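Local coordinates for glutathione S-transferase family protein (Pseudomonas putida, PDB 3LXZ) that probably conjugates reduced glutathione to a wide range of hydrophobic electrophiles, as a glutathione transferase, at residues A[28-33]-A[198-203]; A[7-12]-A[16-21]; A[50-53]-A[58-61]; A[157-162]-A[186-191]. All blocks are in the same frame, centred on the assembly; numbering follows the deposited sequence.

Contact 1: residues A[28-33]-A[198-203]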
loop_
_atom_site.group_PDB
_atom_site.type_symbol
_atom_site.label_atom_id
_atom_site.label_comp_id
_atom_site.label_asym_id
_atom_site.label_seq_id
_atom_site.Cartn_x
_atom_site.Cartn_y
_atom_site.Cartn_z
ATOM N N PHE A 28 -13.919 19.993 9.501
ATOM C CA PHE A 28 -12.934 19.206 10.225
ATOM C C PHE A 28 -12.059 20.057 11.122
ATOM O O PHE A 28 -11.831 21.231 10.857
ATOM C CB PHE A 28 -12.055 18.401 9.250
ATOM C CG PHE A 28 -11.192 19.240 8.347
ATOM C CD1 PHE A 28 -11.721 19.827 7.195
ATOM C CD2 PHE A 28 -9.826 19.406 8.618
ATOM C CE1 PHE A 28 -10.922 20.600 6.351
ATOM C CE2 PHE A 28 -9.014 20.171 7.781
ATOM C CZ PHE A 28 -9.562 20.762 6.630
ATOM N N GLU A 29 -11.533 19.444 12.166
ATOM C CA GLU A 29 -10.643 20.128 13.087
ATOM C C GLU A 29 -9.244 19.541 12.915
ATOM O O GLU A 29 -9.086 18.319 12.824
ATOM C CB GLU A 29 -11.174 19.966 14.521
ATOM C CG GLU A 29 -10.289 20.529 15.628
ATOM C CD GLU A 29 -10.758 20.102 17.036
ATOM O OE1 GLU A 29 -11.917 19.649 17.193
ATOM O OE2 GLU A 29 -9.948 20.210 17.986
ATOM N N GLU A 30 -8.249 20.407 12.842
ATOM C CA GLU A 30 -6.864 19.988 12.705
ATOM C C GLU A 30 -6.225 19.868 14.065
ATOM O O GLU A 30 -6.358 20.769 14.879
ATOM C CB GLU A 30 -6.088 20.978 11.847
ATOM C CG GLU A 30 -6.626 21.088 10.426
ATOM C CD GLU A 30 -5.776 21.960 9.563
ATOM O OE1 GLU A 30 -6.223 23.079 9.257
ATOM O OE2 GLU A 30 -4.645 21.553 9.212
ATOM N N VAL A 31 -5.553 18.748 14.318
ATOM C CA VAL A 31 -4.809 18.501 15.560
ATOM C C VAL A 31 -3.354 18.237 15.235
ATOM O O VAL A 31 -3.057 17.302 14.491
ATOM C CB VAL A 31 -5.371 17.269 16.335
ATOM C CG1 VAL A 31 -4.581 17.025 17.612
ATOM C CG2 VAL A 31 -6.875 17.431 16.643
ATOM N N THR A 32 -2.441 19.056 15.768
ATOM C CA THR A 32 -0.997 18.884 15.547
ATOM C C THR A 32 -0.531 17.579 16.214
ATOM O O THR A 32 -0.753 17.379 17.417
ATOM C CB THR A 32 -0.188 20.100 16.072
ATOM O OG1 THR A 32 -0.752 21.303 15.526
ATOM C CG2 THR A 32 1.302 20.032 15.648
ATOM N N PHE A 33 0.127 16.726 15.433
ATOM C CA PHE A 33 0.468 15.345 15.810
ATOM C C PHE A 33 1.536 14.902 14.805
ATOM O O PHE A 33 1.320 14.971 13.598
ATOM C CB PHE A 33 -0.762 14.425 15.716
ATOM C CG PHE A 33 -0.448 12.948 15.912
ATOM C CD1 PHE A 33 -0.197 12.407 17.182
ATOM C CD2 PHE A 33 -0.430 12.107 14.824
ATOM C CE1 PHE A 33 0.085 11.021 17.347
ATOM C CE2 PHE A 33 -0.149 10.739 14.979
ATOM C CZ PHE A 33 0.112 10.206 16.251
HETATM N N MSE A 198 -5.490 25.064 -2.713
HETATM C CA MSE A 198 -4.054 24.915 -2.619
HETATM C C MSE A 198 -3.395 26.086 -1.873
HETATM O O MSE A 198 -2.501 25.842 -1.052
HETATM C CB MSE A 198 -3.424 24.657 -4.000
HETATM C CG MSE A 198 -2.022 24.176 -3.975
HETATM SE SE MSE A 198 -1.861 22.399 -3.102
HETATM C CE MSE A 198 -3.172 21.448 -4.108
ATOM N N PRO A 199 -3.827 27.355 -2.131
ATOM C CA PRO A 199 -3.168 28.421 -1.356
ATOM C C PRO A 199 -3.210 28.196 0.176
ATOM O O PRO A 199 -2.187 28.379 0.842
ATOM C CB PRO A 199 -3.937 29.697 -1.777
ATOM C CG PRO A 199 -4.380 29.394 -3.212
ATOM C CD PRO A 199 -4.670 27.891 -3.222
ATOM N N ARG A 200 -4.362 27.784 0.707
ATOM C CA ARG A 200 -4.517 27.466 2.126
ATOM C C ARG A 200 -3.603 26.307 2.588
ATOM O O ARG A 200 -2.962 26.391 3.630
ATOM C CB ARG A 200 -5.979 27.159 2.429
ATOM C CG ARG A 200 -6.230 26.180 3.566
ATOM C CD ARG A 200 -6.544 26.873 4.876
ATOM N NE ARG A 200 -6.618 25.900 5.975
ATOM C CZ ARG A 200 -7.744 25.355 6.452
ATOM N NH1 ARG A 200 -8.940 25.676 5.949
ATOM N NH2 ARG A 200 -7.669 24.476 7.454
ATOM N N ILE A 201 -3.512 25.253 1.786
ATOM C CA ILE A 201 -2.615 24.154 2.109
ATOM C C ILE A 201 -1.166 24.592 2.169
ATOM O O ILE A 201 -0.438 24.250 3.101
ATOM C CB ILE A 201 -2.822 22.969 1.155
ATOM C CG1 ILE A 201 -4.090 22.251 1.582
ATOM C CG2 ILE A 201 -1.647 22.013 1.258
ATOM C CD1 ILE A 201 -4.761 21.471 0.463
ATOM N N LEU A 202 -0.737 25.371 1.187
ATOM C CA LEU A 202 0.635 25.782 1.149
ATOM C C LEU A 202 0.981 26.839 2.207
ATOM O O LEU A 202 2.100 26.865 2.720
ATOM C CB LEU A 202 1.034 26.248 -0.250
ATOM C CG LEU A 202 0.867 25.201 -1.360
ATOM C CD1 LEU A 202 1.254 25.846 -2.672
ATOM C CD2 LEU A 202 1.742 23.962 -1.066
ATOM N N ALA A 203 0.008 27.687 2.534
ATOM C CA ALA A 203 0.165 28.715 3.573
ATOM C C ALA A 203 0.314 28.047 4.951
ATOM O O ALA A 203 1.218 28.407 5.735
ATOM C CB ALA A 203 -1.043 29.704 3.563
#

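Contact 2: residues A[7-12]-A[16-21]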
loop_
_atom_site.group_PDB
_atom_site.type_symbol
_atom_site.label_atom_id
_atom_site.label_comp_id
_atom_site.label_asym_id
_atom_site.label_seq_id
_atom_site.Cartn_x
_atom_site.Cartn_y
_atom_site.Cartn_z
ATOM N N GLY A 7 -2.324 15.372 12.380
ATOM C CA GLY A 7 -1.099 15.329 11.580
ATOM C C GLY A 7 -0.386 16.669 11.637
ATOM O O GLY A 7 -0.452 17.391 12.640
ATOM N N PHE A 8 0.334 16.993 10.584
ATOM C CA PHE A 8 1.000 18.270 10.548
ATOM C C PHE A 8 1.080 18.705 9.105
ATOM O O PHE A 8 1.183 17.883 8.224
ATOM C CB PHE A 8 2.353 18.208 11.270
ATOM C CG PHE A 8 3.360 17.231 10.671
ATOM C CD1 PHE A 8 3.293 15.848 10.954
ATOM C CD2 PHE A 8 4.378 17.699 9.844
ATOM C CE1 PHE A 8 4.224 14.970 10.404
ATOM C CE2 PHE A 8 5.330 16.830 9.295
ATOM C CZ PHE A 8 5.247 15.461 9.576
ATOM N N SER A 9 1.020 20.015 8.878
ATOM C CA SER A 9 0.893 20.531 7.522
ATOM C C SER A 9 2.134 20.412 6.666
ATOM O O SER A 9 2.095 20.748 5.495
ATOM C CB SER A 9 0.401 21.975 7.568
ATOM O OG SER A 9 -0.952 21.973 7.960
ATOM N N VAL A 10 3.232 19.922 7.229
ATOM C CA VAL A 10 4.399 19.661 6.390
ATOM C C VAL A 10 4.255 18.239 5.782
ATOM O O VAL A 10 4.922 17.924 4.776
ATOM C CB VAL A 10 5.725 19.852 7.166
ATOM C CG1 VAL A 10 6.974 19.531 6.293
ATOM C CG2 VAL A 10 5.839 21.296 7.716
ATOM N N SER A 11 3.368 17.407 6.357
ATOM C CA SER A 11 3.223 16.008 5.887
ATOM C C SER A 11 2.433 15.931 4.584
ATOM O O SER A 11 1.269 16.344 4.539
ATOM C CB SER A 11 2.533 15.120 6.927
ATOM O OG SER A 11 2.128 13.907 6.280
ATOM N N ASN A 12 3.052 15.384 3.538
ATOM C CA ASN A 12 2.349 15.185 2.273
ATOM C C ASN A 12 1.104 14.286 2.385
ATOM O O ASN A 12 0.041 14.630 1.856
ATOM C CB ASN A 12 3.310 14.727 1.166
ATOM C CG ASN A 12 3.909 13.328 1.418
ATOM O OD1 ASN A 12 4.120 12.911 2.557
ATOM N ND2 ASN A 12 4.187 12.616 0.331
HETATM N N MSE A 16 -2.880 15.399 1.583
HETATM C CA MSE A 16 -3.795 14.647 0.725
HETATM C C MSE A 16 -5.175 14.506 1.354
HETATM O O MSE A 16 -6.168 14.782 0.693
HETATM C CB MSE A 16 -3.194 13.266 0.401
HETATM C CG MSE A 16 -1.919 13.254 -0.472
HETATM SE SE MSE A 16 -1.266 11.394 -0.371
HETATM C CE MSE A 16 0.694 11.649 -0.566
ATOM N N VAL A 17 -5.250 14.102 2.624
ATOM C CA VAL A 17 -6.552 14.044 3.279
ATOM C C VAL A 17 -7.164 15.435 3.412
ATOM O O VAL A 17 -8.359 15.606 3.143
ATOM C CB VAL A 17 -6.479 13.322 4.608
ATOM C CG1 VAL A 17 -7.889 13.263 5.250
ATOM C CG2 VAL A 17 -5.982 11.859 4.320
ATOM N N LYS A 18 -6.351 16.401 3.828
ATOM C CA LYS A 18 -6.812 17.780 3.998
ATOM C C LYS A 18 -7.434 18.331 2.713
ATOM O O LYS A 18 -8.553 18.912 2.757
ATOM C CB LYS A 18 -5.663 18.640 4.502
ATOM C CG LYS A 18 -5.962 20.123 4.724
ATOM C CD LYS A 18 -4.836 20.718 5.597
ATOM C CE LYS A 18 -4.973 22.230 5.818
ATOM N NZ LYS A 18 -3.777 22.721 6.568
ATOM N N LEU A 19 -6.771 18.113 1.565
ATOM C CA LEU A 19 -7.359 18.558 0.301
ATOM C C LEU A 19 -8.696 17.884 0.013
ATOM O O LEU A 19 -9.617 18.536 -0.480
ATOM C CB LEU A 19 -6.397 18.373 -0.865
ATOM C CG LEU A 19 -6.800 18.952 -2.227
ATOM C CD1 LEU A 19 -7.199 20.441 -2.111
ATOM C CD2 LEU A 19 -5.620 18.768 -3.177
ATOM N N ALA A 20 -8.809 16.575 0.323
ATOM C CA ALA A 20 -10.043 15.828 0.044
ATOM C C ALA A 20 -11.180 16.454 0.858
ATOM O O ALA A 20 -12.263 16.689 0.324
ATOM C CB ALA A 20 -9.881 14.335 0.425
ATOM N N LEU A 21 -10.907 16.731 2.138
ATOM C CA LEU A 21 -11.913 17.306 3.041
ATOM C C LEU A 21 -12.320 18.696 2.542
ATOM O O LEU A 21 -13.500 19.030 2.557
ATOM C CB LEU A 21 -11.397 17.376 4.485
ATOM C CG LEU A 21 -11.187 16.014 5.179
ATOM C CD1 LEU A 21 -10.374 16.144 6.444
ATOM C CD2 LEU A 21 -12.515 15.369 5.476
#

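Contact 3: residues A[50-53]-A[58-61]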
loop_
_atom_site.group_PDB
_atom_site.type_symbol
_atom_site.label_atom_id
_atom_site.label_comp_id
_atom_site.label_asym_id
_atom_site.label_seq_id
_atom_site.Cartn_x
_atom_site.Cartn_y
_atom_site.Cartn_z
ATOM N N VAL A 50 1.546 9.276 9.907
ATOM C CA VAL A 50 0.616 10.378 9.841
ATOM C C VAL A 50 -0.006 10.313 8.453
ATOM O O VAL A 50 0.701 9.954 7.488
ATOM C CB VAL A 50 1.439 11.671 10.049
ATOM C CG1 VAL A 50 0.800 12.880 9.420
ATOM C CG2 VAL A 50 1.733 11.861 11.537
ATOM N N PRO A 51 -1.309 10.674 8.316
ATOM C CA PRO A 51 -2.249 11.216 9.299
ATOM C C PRO A 51 -3.117 10.177 9.979
ATOM O O PRO A 51 -3.105 9.025 9.585
ATOM C CB PRO A 51 -3.150 12.100 8.440
ATOM C CG PRO A 51 -3.233 11.317 7.141
ATOM C CD PRO A 51 -1.860 10.758 6.945
ATOM N N VAL A 52 -3.928 10.618 10.952
ATOM C CA VAL A 52 -4.949 9.771 11.568
ATOM C C VAL A 52 -6.277 10.543 11.561
ATOM O O VAL A 52 -6.288 11.730 11.895
ATOM C CB VAL A 52 -4.550 9.371 12.998
ATOM C CG1 VAL A 52 -5.513 8.332 13.581
ATOM C CG2 VAL A 52 -3.171 8.782 13.001
ATOM N N LEU A 53 -7.359 9.895 11.152
ATOM C CA LEU A 53 -8.702 10.495 11.214
ATOM C C LEU A 53 -9.397 10.029 12.481
ATOM O O LEU A 53 -9.489 8.828 12.722
ATOM C CB LEU A 53 -9.571 10.060 10.040
ATOM C CG LEU A 53 -10.894 10.831 9.871
ATOM C CD1 LEU A 53 -10.642 12.286 9.383
ATOM C CD2 LEU A 53 -11.821 10.100 8.917
ATOM N N GLY A 58 -13.831 5.849 16.534
ATOM C CA GLY A 58 -12.394 5.690 16.842
ATOM C C GLY A 58 -11.459 6.161 15.727
ATOM O O GLY A 58 -11.876 6.834 14.807
ATOM N N PHE A 59 -10.174 5.836 15.847
ATOM C CA PHE A 59 -9.152 6.329 14.936
ATOM C C PHE A 59 -8.966 5.427 13.717
ATOM O O PHE A 59 -8.989 4.194 13.853
ATOM C CB PHE A 59 -7.801 6.359 15.655
ATOM C CG PHE A 59 -7.671 7.424 16.697
ATOM C CD1 PHE A 59 -7.669 8.777 16.349
ATOM C CD2 PHE A 59 -7.493 7.067 18.041
ATOM C CE1 PHE A 59 -7.526 9.754 17.346
ATOM C CE2 PHE A 59 -7.347 8.041 19.030
ATOM C CZ PHE A 59 -7.354 9.373 18.678
ATOM N N LEU A 60 -8.762 6.036 12.543
ATOM C CA LEU A 60 -8.294 5.319 11.338
ATOM C C LEU A 60 -7.003 5.956 10.875
ATOM O O LEU A 60 -6.948 7.186 10.766
ATOM C CB LEU A 60 -9.311 5.434 10.189
ATOM C CG LEU A 60 -10.621 4.666 10.225
ATOM C CD1 LEU A 60 -11.572 5.135 9.144
ATOM C CD2 LEU A 60 -10.371 3.149 10.107
ATOM N N SER A 61 -5.962 5.152 10.620
ATOM C CA SER A 61 -4.696 5.624 10.073
ATOM C C SER A 61 -4.568 5.177 8.615
ATOM O O SER A 61 -5.408 4.426 8.134
ATOM C CB SER A 61 -3.514 5.086 10.912
ATOM O OG SER A 61 -3.342 3.697 10.666
#

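Contact 4: residues A[157-162]-A[186-191]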
loop_
_atom_site.group_PDB
_atom_site.type_symbol
_atom_site.label_atom_id
_atom_site.label_comp_id
_atom_site.label_asym_id
_atom_site.label_seq_id
_atom_site.Cartn_x
_atom_site.Cartn_y
_atom_site.Cartn_z
ATOM N N LEU A 157 -4.990 13.270 -5.764
ATOM C CA LEU A 157 -4.459 13.694 -4.485
ATOM C C LEU A 157 -3.119 13.017 -4.190
ATOM O O LEU A 157 -2.146 13.687 -3.830
ATOM C CB LEU A 157 -5.479 13.475 -3.351
ATOM C CG LEU A 157 -6.934 13.934 -3.627
ATOM C CD1 LEU A 157 -7.869 13.633 -2.426
ATOM C CD2 LEU A 157 -6.985 15.414 -4.038
HETATM N N MSE A 158 -3.041 11.693 -4.346
HETATM C CA MSE A 158 -1.755 11.016 -4.146
HETATM C C MSE A 158 -0.731 11.501 -5.182
HETATM O O MSE A 158 0.443 11.700 -4.856
HETATM C CB MSE A 158 -1.972 9.497 -4.251
HETATM C CG MSE A 158 -0.747 8.626 -4.128
HETATM SE SE MSE A 158 0.034 8.570 -2.352
HETATM C CE MSE A 158 -1.433 7.947 -1.213
ATOM N N PHE A 159 -1.159 11.690 -6.422
ATOM C CA PHE A 159 -0.268 12.253 -7.455
ATOM C C PHE A 159 0.298 13.627 -7.070
ATOM O O PHE A 159 1.482 13.849 -7.107
ATOM C CB PHE A 159 -1.028 12.377 -8.772
ATOM C CG PHE A 159 -0.266 13.122 -9.862
ATOM C CD1 PHE A 159 0.533 12.418 -10.765
ATOM C CD2 PHE A 159 -0.361 14.508 -9.983
ATOM C CE1 PHE A 159 1.248 13.079 -11.773
ATOM C CE2 PHE A 159 0.328 15.186 -11.012
ATOM C CZ PHE A 159 1.150 14.476 -11.878
ATOM N N CYS A 160 -0.561 14.563 -6.693
ATOM C CA CYS A 160 -0.071 15.920 -6.637
ATOM C C CYS A 160 0.817 16.178 -5.414
ATOM O O CYS A 160 1.645 17.066 -5.441
ATOM C CB CYS A 160 -1.203 16.924 -6.808
ATOM S SG CYS A 160 -2.092 17.154 -5.342
ATOM N N PHE A 161 0.680 15.358 -4.360
ATOM C CA PHE A 161 1.534 15.485 -3.190
ATOM C C PHE A 161 2.613 14.410 -3.072
ATOM O O PHE A 161 3.364 14.414 -2.079
ATOM C CB PHE A 161 0.683 15.517 -1.897
ATOM C CG PHE A 161 -0.210 16.716 -1.785
ATOM C CD1 PHE A 161 0.327 17.996 -1.599
ATOM C CD2 PHE A 161 -1.601 16.573 -1.786
ATOM C CE1 PHE A 161 -0.528 19.098 -1.455
ATOM C CE2 PHE A 161 -2.450 17.676 -1.633
ATOM C CZ PHE A 161 -1.919 18.927 -1.490
ATOM N N SER A 162 2.731 13.527 -4.067
ATOM C CA SER A 162 3.896 12.627 -4.145
ATOM C C SER A 162 4.884 13.052 -5.249
ATOM O O SER A 162 6.119 13.054 -5.060
ATOM C CB SER A 162 3.428 11.196 -4.466
ATOM O OG SER A 162 2.610 10.694 -3.429
ATOM N N LYS A 186 3.516 16.690 -16.091
ATOM C CA LYS A 186 3.939 18.075 -15.857
ATOM C C LYS A 186 2.710 18.984 -15.884
ATOM O O LYS A 186 2.511 19.831 -14.989
ATOM C CB LYS A 186 5.011 18.509 -16.880
ATOM C CG LYS A 186 5.932 19.619 -16.388
ATOM C CD LYS A 186 6.961 19.940 -17.471
ATOM C CE LYS A 186 8.197 20.580 -16.885
ATOM N NZ LYS A 186 7.891 21.269 -15.602
ATOM N N ALA A 187 1.839 18.754 -16.866
ATOM C CA ALA A 187 0.648 19.560 -17.049
ATOM C C ALA A 187 -0.365 19.366 -15.914
ATOM O O ALA A 187 -0.971 20.318 -15.453
ATOM C CB ALA A 187 0.015 19.243 -18.400
ATOM N N LEU A 188 -0.509 18.127 -15.437
ATOM C CA LEU A 188 -1.452 17.859 -14.351
ATOM C C LEU A 188 -0.957 18.508 -13.044
ATOM O O LEU A 188 -1.760 19.049 -12.276
ATOM C CB LEU A 188 -1.682 16.330 -14.189
ATOM C CG LEU A 188 -2.568 15.908 -12.997
ATOM C CD1 LEU A 188 -3.936 16.611 -12.999
ATOM C CD2 LEU A 188 -2.803 14.377 -12.989
ATOM N N LEU A 189 0.349 18.447 -12.801
ATOM C CA LEU A 189 0.893 19.016 -11.587
ATOM C C LEU A 189 0.611 20.514 -11.573
ATOM O O LEU A 189 0.230 21.048 -10.543
ATOM C CB LEU A 189 2.388 18.738 -11.458
ATOM C CG LEU A 189 2.963 18.902 -10.044
ATOM C CD1 LEU A 189 2.328 17.905 -9.020
ATOM C CD2 LEU A 189 4.467 18.716 -10.049
ATOM N N GLN A 190 0.775 21.203 -12.704
ATOM C CA GLN A 190 0.443 22.628 -12.705
ATOM C C GLN A 190 -1.041 22.847 -12.474
ATOM O O GLN A 190 -1.425 23.770 -11.776
ATOM C CB GLN A 190 0.835 23.289 -14.009
ATOM C CG GLN A 190 0.725 24.817 -13.961
ATOM C CD GLN A 190 -0.639 25.340 -14.327
ATOM O OE1 GLN A 190 -1.515 24.601 -14.778
ATOM N NE2 GLN A 190 -0.841 26.650 -14.127
ATOM N N LEU A 191 -1.865 21.981 -13.055
ATOM C CA LEU A 191 -3.317 22.079 -12.929
ATOM C C LEU A 191 -3.816 21.923 -11.473
ATOM O O LEU A 191 -4.645 22.703 -10.995
ATOM C CB LEU A 191 -3.993 21.045 -13.840
ATOM C CG LEU A 191 -5.527 21.080 -13.834
ATOM C CD1 LEU A 191 -6.081 22.462 -14.192
ATOM C CD2 LEU A 191 -6.116 20.033 -14.778
#

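Contact 1: residues A[28-33]-A[198-203]
R200 and E30 reach for each other from opposite directions and meet in a single salt bridge, with NH2 of R200 2.7 Å from OE1 of E30. The backbones stay well apart: the nearest CA atoms, those of E30 and I201, are 12.2 Å from each other, and long side chains do all the bridging. On the arginine the carboxylate sits at the guanidinium edge, in its plane. The carboxylate does not return that alignment. OE1 is met on its anti side, 35° out of the carboxylate plane, and the N-H...O angle is a bent 134°. R200 takes OE1 alone through this one short bond, while OE2 is turned to Y14 OH and K18. R200 starts with CG anti to the backbone N (chi1 150°) and then bends at chi2, which sends the guanidinium out across the gap; its NE is held by D204 on the same helix. F28 contributes its ring tip, CZ lying 4.2 Å from NH2 of R200 in an oblique approach. With an alanine at E30, R200 NH2 would probably lose its carboxylate and be freer to turn, though NE keeps D204, and the acid shared with K18 and Y14 would be gone. The contact lies at the surface and joins the thioredoxin-like N-terminal domain to the helical C-terminal one: strand 28-32, at an outer position of the sheet and paired with strand 3-7, faces the start of helix 198-218, with helix 12-23 touching both through L21 on F28 and L19 on I201.

Contact 2: residues A[7-12]-A[16-21]
NZ of K18 is gripped by several groups at once: S9 OG accepts a weak hydrogen bond from it at 3.2 Å, while D204 and E30 hold it in salt bridges. The lysine gets there fully stretched, trans at every torsion from chi1 (179°) outward, which puts the ammonium at the end of a straight arm beside the loop. The two acids probably keep this buried charge positive. Farther down, the first turn of the helix closes as N of M16 bonds to O of N12 at 3.0 Å, with an N-H...O angle of 152°. This is the loop that leads from strand 3-7 into helix 12-23 in the thioredoxin-like domain: a type I turn from F8 to S11 leads into the N-cap, where OG of S11, a residue that binds glutathione, caps N of Y14. The side chains of N12 and M16, a selenomethionine, run alongside each other, pointing the same way, and bring the methyl CE to 3.7 Å from ND2 of N12. CG of M16 also rests 3.3 Å from O of N12. The amide nitrogen of N12 spends its hydrogens on the carboxylate of E102 and on O of F161, in helices of the other domain.

Contact 3: residues A[50-53]-A[58-61]
Two backbone hydrogen bonds join L53 and L60 as an antiparallel hydrogen-bonded pair. N of L53 gives to O of L60 at 2.8 Å, and N of L60 gives back to O of L53 at 2.9 Å; the angles at hydrogen, 159° and 167°, make both nearly straight. Weaker CA-H...O contacts lie beside them: CA of V52 is 3.4 Å from O of L60, and CA of F59 approaches O of L53 equally closely. The apolar contact is between V52 and F59. CG1 of V52 touches CD1 of F59 at 3.5 Å in an oblique approach. It also packs at 3.4 Å against O of L60. The ring of F59 turns its edge toward O of L53, and Y6 meets it edge-to-face. Ahead of the strand, a cis peptide bond precedes P51, next to V50, which binds glutathione; a cis-proline at this place is a hallmark of the thioredoxin fold. Strands 52-55 and 58-61 form a hairpin at one side of the sheet, with strand 3-7 next to 52-55. L53 and L60 pack on Y69 of helix 63-73, and S61 OG hydrogen-bonds to E92 of the second subunit.

Contact 4: residues A[157-162]-A[186-191]
The aromatic contact comes first: L188 lays its CD2 methyl over one face of the F159 ring, displaced toward the rim, a CH-pi contact 3.9 Å from the ring centroid and 16° off its normal. At chi1 172° F159 has its ring swung clear of its own backbone N, across to the other helix. The rest is van der Waals contact. CE2 of F159 meets CG of L188 at 3.6 Å and CD1 of L189 at 3.9 Å. The edge of the F159 ring meets the backbone, N of L189 lying 3.7 Å from its CE2. L189 reaches C160: its CD1 lies 3.7 Å from the carbonyl O of C160 and 4.3 Å from CB. The helix segments cross at 94°, axes 9.8 Å apart; the backbones come nearest at C160 and L189, but the F159 ring against L188 and L189 makes most of the contact. Cutting F159 back to an alanine is likely to open a gap between the helices, robbing L188 CD2 of its ring face and L189 CD1 of CE2. V147 packs on F159 and L188 within the helical C-terminal domain. No hydrogen bond or salt bridge links the segments, whose cohesion rests on shape and buried apolar surface.

Overall arrangement
Contacts 1 and 2, with centres about 6 Å apart, each touch all the others; the centre of contact 2 lies about 12 Å from that of contact 3 and 14 Å from that of contact 4. Contacts 3 and 4, with centres about 24 Å apart, do not meet and lie on opposite sides of the chain's centre. Along the chain, contact 2 closes first; contact 1 then opens and, spanning both domains, encloses 3 and later 4. Contacts 1 and 3 reach the same sheet, while helix 12-23 links that sheet to helix 154-174 of contact 4. The glutathione-binding residues S11 and V50 touch where contacts 2 and 3 meet, near the junction of the two domains.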